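Local coordinates for purine nucleoside phosphorylase (Anopheles gambiae, PDB 2P4S), which catalyses the phosphorolysis of inosine and guanosine and their 2'-deoxy forms, releasing the free purine base and a pentose 1-phosphate in purine salvage, at residues D219-M224 with L297-I302; I311-R314 with T319-A322; E136-F141 with G151-G156; M164-R169 with R186-I191. All coordinates share one frame; numbering follows the deposited sequence.

Interaction 1: D219-M224 with L297-I302; sequences DHINLM and LGVDAI. With DIH (7-[[(3R,4R)-3-(hydroxymethyl)-4-oxidanyl-pyrrolidin-1-ium-1-yl]methyl]-3,5-dihydropyrrolo[3,2-d]pyrimidin-4-one), chain F.
Leu297 meets Ile221 through its backbone: its carbonyl O lies 3.5 Å from Ile221 CD1, while its CB points toward 219-224 but the side chain comes no closer than 4.7 Å to that segment. The next residue, Gly298, ends the preceding helix in a Schellman motif, and its positive phi turns the chain out of the last helical turn toward the sheet. Val299 then supplies the apolar part of the contact. Its CG2 methyl rests 3.7 Å from Ile221 CD1, and the two side chains cross obliquely. One terminal methyl thus serves both partners, carried there by an Ile221 chain whose CG1 lies beside the backbone N (chi1 -71°) and which runs on extended to CD1. Asp300 turns its carboxylate elsewhere, to Asn206 ND2 through OD1 and to the backbone N of Val276 through OD2. With Ala301 and Ile302 the chain is in strand 301-303, and Ile302 reaches the nucleoside site: CG2 is 3.9 Å from C2 of the bound inhibitor DADMe-ImmH. The example shows how a short link can join a helix end to a ligand pocket, its touching residues buried. Around it, Val299 and Leu223 both pack on Leu294 of helix 288-296, Ile221 lies against Val276 of strand 272-279, and from outside the subunit Met293 of a second copy covers Ile221 and Leu223, while Leu297 meets Leu297 of the third.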
# COMPACT_ATOMS: atom_id res chain seq x y z
N ASP A 219 -4.30 17.12 -10.09
CA ASP A 219 -4.43 16.45 -8.83
C ASP A 219 -3.73 15.10 -8.90
O ASP A 219 -3.36 14.66 -9.99
CB ASP A 219 -5.92 16.25 -8.47
CG ASP A 219 -6.15 16.25 -6.96
OD1 ASP A 219 -5.15 16.23 -6.18
OD2 ASP A 219 -7.32 16.24 -6.54
N HIS A 220 -3.54 14.46 -7.76
CA HIS A 220 -3.00 13.12 -7.76
C HIS A 220 -3.78 12.22 -6.76
O HIS A 220 -4.55 12.70 -5.92
CB HIS A 220 -1.46 13.12 -7.48
CG HIS A 220 -1.09 13.55 -6.10
ND1 HIS A 220 -0.13 14.50 -5.84
CD2 HIS A 220 -1.58 13.17 -4.89
CE1 HIS A 220 -0.03 14.67 -4.53
NE2 HIS A 220 -0.89 13.86 -3.94
N ILE A 221 -3.56 10.92 -6.86
CA ILE A 221 -4.07 9.95 -5.90
C ILE A 221 -2.80 9.29 -5.41
O ILE A 221 -2.09 8.65 -6.22
CB ILE A 221 -5.04 8.90 -6.55
CG1 ILE A 221 -6.39 9.55 -6.93
CG2 ILE A 221 -5.31 7.77 -5.53
CD1 ILE A 221 -7.30 8.76 -7.95
N ASN A 222 -2.51 9.47 -4.12
CA ASN A 222 -1.32 8.94 -3.53
C ASN A 222 -1.59 7.56 -2.90
O ASN A 222 -1.83 7.49 -1.72
CB ASN A 222 -0.70 9.90 -2.48
CG ASN A 222 0.66 9.41 -2.03
OD1 ASN A 222 1.17 8.42 -2.59
ND2 ASN A 222 1.26 10.05 -1.03
N LEU A 223 -1.58 6.51 -3.72
CA LEU A 223 -1.80 5.14 -3.26
C LEU A 223 -0.72 4.63 -2.28
O LEU A 223 -1.02 3.89 -1.34
CB LEU A 223 -1.89 4.21 -4.47
CG LEU A 223 -3.06 4.39 -5.46
CD1 LEU A 223 -2.97 3.35 -6.59
CD2 LEU A 223 -4.39 4.26 -4.66
N MET A 224 0.52 5.06 -2.50
CA MET A 224 1.63 4.77 -1.58
C MET A 224 1.35 5.28 -0.20
O MET A 224 1.49 4.53 0.75
CB MET A 224 2.94 5.36 -2.07
CG MET A 224 3.37 4.79 -3.36
SD MET A 224 5.03 5.37 -3.81
CE MET A 224 5.36 4.18 -5.10
N LEU A 297 -11.04 4.65 -10.91
CA LEU A 297 -10.84 5.45 -9.75
C LEU A 297 -10.54 6.93 -10.08
O LEU A 297 -10.41 7.71 -9.15
CB LEU A 297 -9.71 4.85 -8.91
CG LEU A 297 -10.23 3.51 -8.35
CD1 LEU A 297 -9.21 2.87 -7.50
CD2 LEU A 297 -11.54 3.71 -7.56
N GLY A 298 -10.40 7.27 -11.37
CA GLY A 298 -10.22 8.67 -11.82
C GLY A 298 -8.80 9.04 -12.26
O GLY A 298 -8.52 10.20 -12.53
N VAL A 299 -7.90 8.06 -12.39
CA VAL A 299 -6.52 8.32 -12.84
C VAL A 299 -6.45 8.48 -14.36
O VAL A 299 -6.88 7.58 -15.13
CB VAL A 299 -5.56 7.18 -12.35
CG1 VAL A 299 -4.16 7.26 -13.03
CG2 VAL A 299 -5.48 7.14 -10.80
N ASP A 300 -5.84 9.59 -14.80
CA ASP A 300 -5.59 9.78 -16.24
C ASP A 300 -4.21 9.40 -16.70
O ASP A 300 -4.05 9.04 -17.85
CB ASP A 300 -5.88 11.23 -16.68
CG ASP A 300 -7.30 11.61 -16.41
OD1 ASP A 300 -8.23 11.12 -17.13
OD2 ASP A 300 -7.51 12.30 -15.43
N ALA A 301 -3.22 9.53 -15.82
CA ALA A 301 -1.81 9.33 -16.20
C ALA A 301 -1.13 8.51 -15.11
O ALA A 301 -1.28 8.79 -13.95
CB ALA A 301 -1.07 10.69 -16.41
N ILE A 302 -0.41 7.48 -15.52
CA ILE A 302 0.23 6.56 -14.57
C ILE A 302 1.74 6.67 -14.66
O ILE A 302 2.32 6.53 -15.75
CB ILE A 302 -0.18 5.08 -14.80
CG1 ILE A 302 -1.71 4.88 -14.61
CG2 ILE A 302 0.61 4.17 -13.80
CD1 ILE A 302 -2.30 3.52 -15.30
O5' DIH F . 10.31 3.79 -18.66
C5' DIH F . 10.18 3.57 -17.24
C4' DIH F . 10.35 4.92 -16.58
C6' DIH F . 9.38 5.96 -17.17
C3' DIH F . 10.05 4.82 -15.10
O3' DIH F . 10.91 5.73 -14.41
C2' DIH F . 8.63 5.33 -14.98
N1' DIH F . 8.61 6.44 -15.99
C10 DIH F . 7.23 6.92 -16.19
C9 DIH F . 6.30 6.12 -17.06
C8 DIH F . 6.17 6.27 -18.47
N7 DIH F . 5.21 5.40 -18.91
C5 DIH F . 4.73 4.69 -17.85
C6 DIH F . 3.65 3.67 -17.69
O6 DIH F . 2.97 3.21 -18.70
N1 DIH F . 3.45 3.24 -16.42
C2 DIH F . 4.16 3.69 -15.34
N3 DIH F . 5.11 4.63 -15.45
C4 DIH F . 5.39 5.14 -16.70

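Interaction 2: I311-R314 with T319-A322; sequences ITAR and TCFA
Arg314 and Ala313, consecutive residues near the end of helix 307-315, close on the sulfur of Cys320 at the start of strand 319-329. The arginine is the one to follow. Its CB is still 5.2 Å from Cys320 SG, because the bond from CA to CB does not aim at the strand. CG comes closer, and CD makes the real contact at 3.7 Å from Cys320 SG. Bends at chi2 (-49°) and chi3 (-77°) fold the chain back and lay this methylene against the sulfur. NE has already moved past it. At the tip, NH1 stands 4.2 Å from Thr319 CA, an approach oblique to the guanidinium plane and no hydrogen bond; the polar partner of NH1 is the carbonyl O of Met318, in the turn just before the strand. The arginine therefore spans the turn, with carbon on the strand residue and nitrogen on the backbone that leads into it. Ala313 completes the seat of the sulfur, its CB 3.5 Å from Cys320 SG. The thiol reaches both neighbours because SG lies beside its own backbone N (chi1 -60°), on a CB directed at the helix. Here the helix passes into the strand through a short turn, and one residue earlier in the helix Thr312 packs on helix 178-191. The chemistry is that of a small buried sulfur held by hydrocarbon: no hydrogen bond joins the two segments, and the NH1 end of the guanidinium bonds to the connection instead, so shape rather than charge fits this helix to its strand.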
# COMPACT_ATOMS: atom_id res chain seq x y z
N ILE A 311 4.54 16.55 -2.33
CA ILE A 311 4.11 16.58 -0.94
C ILE A 311 5.16 17.25 -0.03
O ILE A 311 4.84 18.05 0.87
CB ILE A 311 3.80 15.14 -0.47
CG1 ILE A 311 2.49 14.65 -1.07
CG2 ILE A 311 3.73 15.02 1.04
CD1 ILE A 311 2.14 13.20 -0.66
N THR A 312 6.42 16.92 -0.28
CA THR A 312 7.53 17.60 0.41
C THR A 312 7.56 19.11 0.11
O THR A 312 7.79 19.91 0.99
CB THR A 312 8.86 16.93 0.02
OG1 THR A 312 8.77 15.51 0.32
CG2 THR A 312 10.02 17.56 0.76
N ALA A 313 7.35 19.49 -1.14
CA ALA A 313 7.30 20.89 -1.54
C ALA A 313 6.19 21.65 -0.80
O ALA A 313 6.41 22.73 -0.28
CB ALA A 313 7.11 21.03 -3.02
N ARG A 314 5.01 21.05 -0.74
CA ARG A 314 3.84 21.67 -0.11
C ARG A 314 4.09 21.81 1.36
O ARG A 314 3.75 22.80 1.95
CB ARG A 314 2.57 20.81 -0.36
CG ARG A 314 2.10 20.87 -1.80
CD ARG A 314 2.02 22.35 -2.29
NE ARG A 314 0.83 22.98 -1.76
CZ ARG A 314 0.66 24.29 -1.55
NH1 ARG A 314 1.66 25.14 -1.81
NH2 ARG A 314 -0.51 24.72 -1.05
N THR A 319 5.14 26.77 -3.84
CA THR A 319 4.12 26.72 -4.89
C THR A 319 4.55 25.69 -5.93
O THR A 319 5.71 25.67 -6.31
CB THR A 319 3.89 28.10 -5.54
OG1 THR A 319 3.45 28.99 -4.50
CG2 THR A 319 2.80 28.06 -6.63
N CYS A 320 3.61 24.84 -6.37
CA CYS A 320 3.90 23.71 -7.24
C CYS A 320 3.14 23.75 -8.56
O CYS A 320 1.94 24.09 -8.58
CB CYS A 320 3.55 22.39 -6.54
SG CYS A 320 4.47 22.07 -5.01
N PHE A 321 3.86 23.42 -9.63
CA PHE A 321 3.34 23.24 -10.96
C PHE A 321 3.94 21.91 -11.42
O PHE A 321 5.12 21.63 -11.15
CB PHE A 321 3.77 24.39 -11.90
CG PHE A 321 3.37 24.17 -13.32
CD1 PHE A 321 4.33 23.87 -14.30
CD2 PHE A 321 2.00 24.20 -13.70
CE1 PHE A 321 3.96 23.60 -15.61
CE2 PHE A 321 1.61 23.94 -15.03
CZ PHE A 321 2.58 23.66 -16.00
N ALA A 322 3.15 21.08 -12.07
CA ALA A 322 3.66 19.80 -12.57
C ALA A 322 2.93 19.33 -13.82
O ALA A 322 1.75 19.60 -13.98
CB ALA A 322 3.55 18.73 -11.46

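Interaction 3: E136-F141 with G151-G156; sequences ETIPHF and GRLVFG
Ile138 and Leu153 meet almost at right angles, CD1 of the isoleucine standing 3.9 Å from Leu153 CB and 4.0 Å from Leu153 CD2. Two different conformations make this possible. Ile138 places CG1 beside its backbone N (chi1 -51°) and then runs extended, sending CD1 to the strand; the backbone of Leu153 directs CB at 136-141, and its torsions, with CG on the far side from the backbone N (chi1 -165°), bring the CD2 branch within range of that methyl. The same CD1 also sits over one face of the Phe141 ring, 4.0 Å above the plane and offset toward the rim, so a single methyl bridges ring and strand. The type II turn from Ile138 to Phe141, closed by the backbone bond from Phe141 N to Ile138 O, sets these two side chains near each other. At the edge of the contact Glu136 is folded back at chi2 (72°), bringing its carboxylate near Gly151. Its OE1 is 4.1 Å from Gly151 O, a separation between two acceptors that is no bond. Helix 92-105 packs on both apolar residues, with Ile98 on Ile138 and Leu102 on Leu153. The strand begins in a recognisable motif: Gly151 at positive phi and Arg152 both face Gln167, the pattern of a G1 beta bulge, which opens the antiparallel pairing of strands 152-158 and 161-167 close to phosphate-binding His149.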
# COMPACT_ATOMS: atom_id res chain seq x y z
N GLU A 136 27.20 12.65 -7.87
CA GLU A 136 28.32 11.93 -7.20
C GLU A 136 29.15 12.80 -6.25
O GLU A 136 29.64 12.32 -5.23
CB GLU A 136 29.28 11.33 -8.25
CG GLU A 136 28.76 10.09 -8.98
CD GLU A 136 27.60 10.34 -10.03
OE1 GLU A 136 27.35 11.49 -10.50
OE2 GLU A 136 26.92 9.33 -10.38
N THR A 137 29.29 14.09 -6.59
CA THR A 137 30.11 15.04 -5.86
C THR A 137 29.38 15.82 -4.78
O THR A 137 30.01 16.49 -3.97
CB THR A 137 30.76 16.06 -6.82
OG1 THR A 137 29.83 17.12 -7.11
CG2 THR A 137 31.22 15.42 -8.09
N ILE A 138 28.05 15.76 -4.76
CA ILE A 138 27.30 16.51 -3.76
C ILE A 138 27.22 15.70 -2.44
O ILE A 138 26.80 14.55 -2.45
CB ILE A 138 25.88 16.94 -4.25
CG1 ILE A 138 25.97 17.65 -5.62
CG2 ILE A 138 25.20 17.84 -3.19
CD1 ILE A 138 24.61 17.79 -6.35
N PRO A 139 27.66 16.28 -1.31
CA PRO A 139 27.56 15.53 -0.06
C PRO A 139 26.17 14.96 0.18
O PRO A 139 25.18 15.68 0.05
CB PRO A 139 27.92 16.57 1.02
CG PRO A 139 28.20 17.84 0.31
CD PRO A 139 28.33 17.57 -1.13
N HIS A 140 26.13 13.67 0.50
CA HIS A 140 24.90 12.93 0.89
C HIS A 140 23.89 12.73 -0.23
O HIS A 140 22.75 12.38 0.03
CB HIS A 140 24.17 13.62 2.06
CG HIS A 140 25.05 13.86 3.24
ND1 HIS A 140 25.58 12.82 3.99
CD2 HIS A 140 25.53 15.00 3.78
CE1 HIS A 140 26.33 13.32 4.95
NE2 HIS A 140 26.31 14.64 4.85
N PHE A 141 24.29 12.99 -1.46
CA PHE A 141 23.35 12.90 -2.56
C PHE A 141 23.23 11.47 -3.13
O PHE A 141 24.24 10.78 -3.35
CB PHE A 141 23.74 13.87 -3.66
CG PHE A 141 22.66 14.86 -3.99
CD1 PHE A 141 22.23 15.76 -3.04
CD2 PHE A 141 22.09 14.90 -5.24
CE1 PHE A 141 21.23 16.70 -3.34
CE2 PHE A 141 21.06 15.84 -5.55
CZ PHE A 141 20.66 16.74 -4.59
N GLY A 151 21.99 12.86 -14.08
CA GLY A 151 22.48 12.94 -12.71
C GLY A 151 23.33 14.16 -12.40
O GLY A 151 24.44 14.03 -11.85
N ARG A 152 22.84 15.36 -12.75
CA ARG A 152 23.53 16.64 -12.42
C ARG A 152 22.54 17.68 -11.90
O ARG A 152 21.42 17.76 -12.39
CB ARG A 152 24.18 17.25 -13.66
CG ARG A 152 25.28 16.46 -14.23
CD ARG A 152 25.75 17.10 -15.53
NE ARG A 152 26.73 16.22 -16.17
CZ ARG A 152 26.87 16.09 -17.49
NH1 ARG A 152 26.11 16.79 -18.33
NH2 ARG A 152 27.78 15.25 -17.97
N LEU A 153 22.96 18.45 -10.89
CA LEU A 153 22.27 19.63 -10.45
C LEU A 153 22.83 20.86 -11.22
O LEU A 153 24.04 21.13 -11.18
CB LEU A 153 22.45 19.76 -8.94
CG LEU A 153 21.54 20.72 -8.19
CD1 LEU A 153 20.05 20.45 -8.55
CD2 LEU A 153 21.77 20.56 -6.71
N VAL A 154 21.97 21.53 -11.98
CA VAL A 154 22.40 22.59 -12.87
C VAL A 154 21.77 23.92 -12.40
O VAL A 154 20.54 24.05 -12.32
CB VAL A 154 22.06 22.30 -14.35
CG1 VAL A 154 22.79 23.22 -15.26
CG2 VAL A 154 22.47 20.92 -14.74
N PHE A 155 22.62 24.88 -12.03
CA PHE A 155 22.13 26.21 -11.65
C PHE A 155 22.40 27.04 -12.88
O PHE A 155 23.51 27.06 -13.34
CB PHE A 155 22.92 26.78 -10.47
CG PHE A 155 22.63 26.10 -9.15
CD1 PHE A 155 21.83 26.74 -8.20
CD2 PHE A 155 23.21 24.87 -8.83
CE1 PHE A 155 21.54 26.13 -6.94
CE2 PHE A 155 22.95 24.26 -7.60
CZ PHE A 155 22.12 24.91 -6.63
N GLY A 156 21.40 27.70 -13.44
CA GLY A 156 21.59 28.44 -14.70
C GLY A 156 20.41 29.35 -14.96
O GLY A 156 19.46 29.38 -14.18

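Interaction 4: M164-R169 with R186-I191; sequences MCMQGR and RVMHLI. With PO4 (phosphate ion), chain D.
The phosphate oxygen O2 accepts a hydrogen bond from Arg169 NH1 at 2.9 Å, with an N-H...O angle of 144°, and lies near the plane of the guanidinium at its edge. Ser118 N, Ala201 N and Ser305 OG also hydrogen-bond the ion, in agreement with their experimentally established roles in phosphate binding. The rest of the guanidinium is fixed in its turn: NE forms a salt bridge with Glu309 and NH2 donates to the carbonyl O of Thr199, a second shell that probably sets the rotation of the group. Arg169 itself stays clear of segment 186-191. What joins that helix to the strand is a set of three methionines and Ile191, an illustration of how a binding loop can extend from an apolar strand-helix contact. Met164 sends its chain away from its backbone N (chi1 -167°), bringing SD to 3.6 Å from Met188 CG and 3.9 Å from Ile191 CD1; a bend at chi3 turns its CE methyl toward Ile191, though so closely that its exact place is doubtful. Met188, extended beyond CG, reaches across to the strand at a slant to the Met164 and Met166 side chains and ends with CE 4.1 Å from Met166 CG. The strand and the helix segment run nearly antiparallel, at 164°, with axes 10.7 Å apart. Strand 161-167 lies between strands 112-116 and 152-158 in the sheet, helix 178-191 packs over it, Met188 also touches Ile115 of strand 112-116, and Ile191 reaches Phe155 of strand 152-158.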
# COMPACT_ATOMS: atom_id res chain seq x y z
N MET A 164 17.21 26.29 -10.69
CA MET A 164 17.98 25.18 -10.16
C MET A 164 17.30 23.93 -10.76
O MET A 164 16.13 23.67 -10.52
CB MET A 164 17.78 25.15 -8.67
CG MET A 164 18.72 24.26 -7.96
SD MET A 164 18.27 24.32 -6.23
CE MET A 164 17.76 25.94 -6.03
N CYS A 165 18.05 23.16 -11.52
CA CYS A 165 17.48 22.12 -12.31
C CYS A 165 18.08 20.72 -12.01
O CYS A 165 19.31 20.50 -12.12
CB CYS A 165 17.66 22.56 -13.75
SG CYS A 165 16.89 21.48 -14.85
N MET A 166 17.23 19.80 -11.53
CA MET A 166 17.59 18.39 -11.41
C MET A 166 17.52 17.71 -12.74
O MET A 166 16.44 17.36 -13.23
CB MET A 166 16.71 17.65 -10.42
CG MET A 166 17.16 17.80 -8.99
SD MET A 166 16.01 16.94 -7.90
CE MET A 166 16.46 15.20 -8.06
N GLN A 167 18.68 17.53 -13.35
CA GLN A 167 18.76 16.81 -14.60
C GLN A 167 18.86 15.32 -14.31
O GLN A 167 19.98 14.76 -14.14
CB GLN A 167 19.94 17.28 -15.42
CG GLN A 167 19.91 16.75 -16.83
CD GLN A 167 21.14 17.17 -17.63
OE1 GLN A 167 22.16 17.54 -17.04
NE2 GLN A 167 21.05 17.10 -18.95
N GLY A 168 17.70 14.66 -14.27
CA GLY A 168 17.59 13.30 -13.76
C GLY A 168 17.09 13.29 -12.34
O GLY A 168 17.39 14.20 -11.57
N ARG A 169 16.33 12.26 -11.98
CA ARG A 169 15.81 12.15 -10.61
C ARG A 169 16.02 10.73 -10.03
O ARG A 169 16.70 9.89 -10.65
CB ARG A 169 14.33 12.58 -10.54
CG ARG A 169 13.36 11.66 -11.31
CD ARG A 169 12.02 11.40 -10.60
NE ARG A 169 11.17 12.58 -10.44
CZ ARG A 169 10.57 13.22 -11.44
NH1 ARG A 169 10.70 12.79 -12.70
NH2 ARG A 169 9.83 14.30 -11.18
N ARG A 186 13.79 19.61 -0.31
CA ARG A 186 14.10 20.34 0.96
C ARG A 186 15.33 21.23 0.77
O ARG A 186 15.34 22.36 1.24
CB ARG A 186 14.38 19.41 2.11
CG ARG A 186 13.37 18.32 2.37
CD ARG A 186 12.34 18.83 3.23
NE ARG A 186 11.87 17.89 4.24
CZ ARG A 186 10.63 17.93 4.73
NH1 ARG A 186 9.72 18.85 4.28
NH2 ARG A 186 10.27 17.04 5.65
N VAL A 187 16.32 20.73 0.04
CA VAL A 187 17.49 21.50 -0.35
C VAL A 187 17.12 22.74 -1.22
O VAL A 187 17.57 23.84 -0.93
CB VAL A 187 18.56 20.61 -1.07
CG1 VAL A 187 19.71 21.45 -1.51
CG2 VAL A 187 19.04 19.50 -0.13
N MET A 188 16.34 22.56 -2.29
CA MET A 188 15.81 23.68 -3.07
C MET A 188 15.18 24.78 -2.18
O MET A 188 15.48 25.95 -2.33
CB MET A 188 14.80 23.20 -4.12
CG MET A 188 15.35 22.39 -5.29
SD MET A 188 13.99 21.61 -6.25
CE MET A 188 14.92 21.02 -7.65
N HIS A 189 14.34 24.39 -1.24
CA HIS A 189 13.73 25.32 -0.30
C HIS A 189 14.80 26.07 0.53
O HIS A 189 14.79 27.31 0.62
CB HIS A 189 12.78 24.52 0.60
CG HIS A 189 12.32 25.26 1.82
ND1 HIS A 189 11.48 26.36 1.77
CD2 HIS A 189 12.51 24.99 3.14
CE1 HIS A 189 11.23 26.77 3.00
NE2 HIS A 189 11.83 25.94 3.85
N LEU A 190 15.71 25.31 1.14
CA LEU A 190 16.75 25.89 1.97
C LEU A 190 17.62 26.89 1.19
O LEU A 190 18.03 27.90 1.72
CB LEU A 190 17.61 24.80 2.59
CG LEU A 190 16.95 23.96 3.68
CD1 LEU A 190 17.96 22.92 4.19
CD2 LEU A 190 16.39 24.84 4.83
N ILE A 191 17.86 26.60 -0.08
CA ILE A 191 18.50 27.52 -1.01
C ILE A 191 17.66 28.77 -1.36
O ILE A 191 18.22 29.74 -1.86
CB ILE A 191 18.90 26.74 -2.29
CG1 ILE A 191 20.13 25.86 -1.98
CG2 ILE A 191 19.05 27.65 -3.55
CD1 ILE A 191 20.43 24.85 -3.05
P PO4 D . 9.99 9.66 -14.51
O1 PO4 D . 9.73 10.60 -15.65
O2 PO4 D . 11.22 10.16 -13.76
O3 PO4 D . 8.87 9.60 -13.53
O4 PO4 D . 10.20 8.29 -15.08

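All four contacts reach one mixed sheet, and none has a hydrogen bond between its own segments. Interactions 1, 3 and 4 are buried, although interaction 3 has an exposed glutamate at its edge; interaction 2 is partly buried. Interactions 3 and 4 share neighbouring strands, joined by backbone bonds such as Val154 O to Cys165 N. Interactions 1 and 2 meet where Asn222 packs on Ile311, and interaction 2 touches interaction 4 through Thr312 and Arg186. The chemistry differs: mainly aliphatic side chains meet in 1 and 3, while sulfur-bearing ones take part in 2 and 4. Segments 297-302 and 164-169 each lead into the active site, one at the inhibitor, the other at phosphate, while subunit neighbours cover interaction 1 extensively.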